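Local atomic coordinates of periplasmic lipopolysaccharide transport protein LPTH (Pseudomonas aeruginosa, PDB entry 4UU4), a protein that binds lipopolysaccharide in the periplasm and is required for its translocation from the inner membrane to the outer membrane. Residues Ser159-Pro162 and Arg163-Val167. Sequence-based numbering, arbitrary orientation.
Sequences SPRP and RIDMV
Arg161 runs its side chain alongside the backbone of Arg163 and Ile164 and ends at Asp165. Its CG is anti to the backbone N (chi1 -168°), and the chain stays extended from there to NE. This carries the guanidinium past the bend at Pro162 to the start of strand 165-167. On the way, the aliphatic part of Arg161 passes beside the carbonyl oxygen of Arg163. Arg161 NE is 3.4 Å from Arg163 O, which sits oblique to the guanidinium. The CA of Ile164 borders the rim of the guanidinium, almost level with it.

At the end of the reach, Arg161 NH2 forms a salt bridge with Asp165 OD2 at 3.3 Å. Asp165 comes in across the end of the arginine, nearly perpendicular to it, and its carboxylate is turned 75° from the guanidinium plane. The carboxylate therefore does not pair side by side with the guanidinium. Asp165 CB also touches Arg161 NH2, at 3.4 Å, and lies in the guanidinium plane at its edge. The Arg163 side chain is bent at chi2 and chi3 and takes no part in this ion pair.

The contact is local and lies on the surface. It joins the loop after strand 147-150 to strand 165-167, which is, within this chain, an outermost strand of one sheet of the beta-jellyroll. The backbone of Asp165 hydrogen-bonds to Glu134 on the neighbouring strand 131-135. Glu136 OE2 accepts a hydrogen bond from the backbone N of Arg161. Glu134 OE1 also makes a long, weak ion pair with Arg161 NH2.

The guanidinium thus meets Asp165 and, weakly, Glu134. These acids probably help to hold it in place and offset its charge. With one nitrogen facing one carboxylate oxygen and steeply inclined planes, the pairing with Asp165 is probably mainly electrostatic.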
loop_
_atom_site.group_PDB
_atom_site.type_symbol
_atom_site.label_atom_id
_atom_site.label_comp_id
_atom_site.label_asym_id
_atom_site.label_seq_id
_atom_site.Cartn_x
_atom_site.Cartn_y
_atom_site.Cartn_z
ATOM N N SER A 159 0.125 -16.907 5.643
ATOM C CA SER A 159 -1.204 -17.445 5.384
ATOM C C SER A 159 -1.344 -17.893 3.937
ATOM O O SER A 159 -1.792 -17.126 3.089
ATOM C CB SER A 159 -2.278 -16.410 5.711
ATOM O OG SER A 159 -2.294 -16.122 7.096
ATOM N N PRO A 160 -0.955 -19.152 3.656
ATOM C CA PRO A 160 -1.036 -19.706 2.295
ATOM C C PRO A 160 -2.446 -19.687 1.720
ATOM O O PRO A 160 -3.397 -20.104 2.378
ATOM C CB PRO A 160 -0.560 -21.148 2.489
ATOM C CG PRO A 160 0.316 -21.089 3.697
ATOM C CD PRO A 160 -0.336 -20.091 4.598
ATOM N N ARG A 161 -2.568 -19.194 0.493
ATOM C CA ARG A 161 -3.858 -19.092 -0.181
ATOM C C ARG A 161 -3.669 -19.262 -1.689
ATOM O O ARG A 161 -3.628 -18.282 -2.428
ATOM C CB ARG A 161 -4.502 -17.740 0.126
ATOM C CG ARG A 161 -5.956 -17.622 -0.289
ATOM C CD ARG A 161 -6.423 -16.174 -0.251
ATOM N NE ARG A 161 -7.834 -16.047 -0.605
ATOM C CZ ARG A 161 -8.815 -15.889 0.277
ATOM N NH1 ARG A 161 -8.543 -15.831 1.574
ATOM N NH2 ARG A 161 -10.070 -15.784 -0.139
ATOM N N PRO A 162 -3.540 -20.517 -2.145
ATOM C CA PRO A 162 -3.226 -20.850 -3.543
ATOM C C PRO A 162 -4.305 -20.433 -4.542
ATOM O O PRO A 162 -4.045 -20.399 -5.745
ATOM C CB PRO A 162 -3.094 -22.377 -3.514
ATOM C CG PRO A 162 -2.805 -22.707 -2.081
ATOM C CD PRO A 162 -3.600 -21.720 -1.298
ATOM N N ARG A 163 -5.498 -20.126 -4.044
ATOM C CA ARG A 163 -6.602 -19.681 -4.885
ATOM C C ARG A 163 -7.120 -18.331 -4.395
ATOM O O ARG A 163 -7.224 -18.098 -3.192
ATOM C CB ARG A 163 -7.737 -20.712 -4.861
ATOM C CG ARG A 163 -7.354 -22.096 -5.372
ATOM C CD ARG A 163 -7.534 -22.213 -6.876
ATOM N NE ARG A 163 -8.941 -22.313 -7.259
ATOM C CZ ARG A 163 -9.378 -22.320 -8.515
ATOM N NH1 ARG A 163 -8.519 -22.228 -9.519
ATOM N NH2 ARG A 163 -10.673 -22.411 -8.768
ATOM N N ILE A 164 -7.451 -17.448 -5.329
ATOM C CA ILE A 164 -7.994 -16.138 -4.980
ATOM C C ILE A 164 -9.527 -16.140 -4.963
ATOM O O ILE A 164 -10.171 -16.980 -5.593
ATOM C CB ILE A 164 -7.516 -15.060 -5.963
ATOM C CG1 ILE A 164 -8.037 -15.350 -7.365
ATOM C CG2 ILE A 164 -6.004 -14.993 -6.003
ATOM C CD1 ILE A 164 -7.398 -14.483 -8.406
ATOM N N ASP A 165 -10.105 -15.192 -4.234
ATOM C CA ASP A 165 -11.555 -15.049 -4.190
ATOM C C ASP A 165 -11.976 -13.675 -4.696
ATOM O O ASP A 165 -11.271 -12.687 -4.503
ATOM C CB ASP A 165 -12.083 -15.267 -2.771
ATOM C CG ASP A 165 -12.808 -16.589 -2.618
ATOM O OD1 ASP A 165 -13.901 -16.742 -3.204
ATOM O OD2 ASP A 165 -12.290 -17.474 -1.905
ATOM N N MET A 166 -13.140 -13.627 -5.330
ATOM C CA MET A 166 -13.653 -12.399 -5.913
ATOM C C MET A 166 -15.158 -12.315 -5.698
ATOM O O MET A 166 -15.872 -13.289 -5.920
ATOM C CB MET A 166 -13.343 -12.379 -7.410
ATOM C CG MET A 166 -13.938 -11.204 -8.165
ATOM S SD MET A 166 -13.401 -9.625 -7.493
ATOM C CE MET A 166 -14.321 -8.489 -8.523
ATOM N N VAL A 167 -15.643 -11.159 -5.256
ATOM C CA VAL A 167 -17.083 -10.929 -5.201
ATOM C C VAL A 167 -17.484 -9.595 -5.820
ATOM O O VAL A 167 -16.939 -8.543 -5.482
ATOM C CB VAL A 167 -17.651 -11.038 -3.769
ATOM C CG1 VAL A 167 -17.664 -12.486 -3.307
ATOM C CG2 VAL A 167 -16.857 -10.189 -2.819
#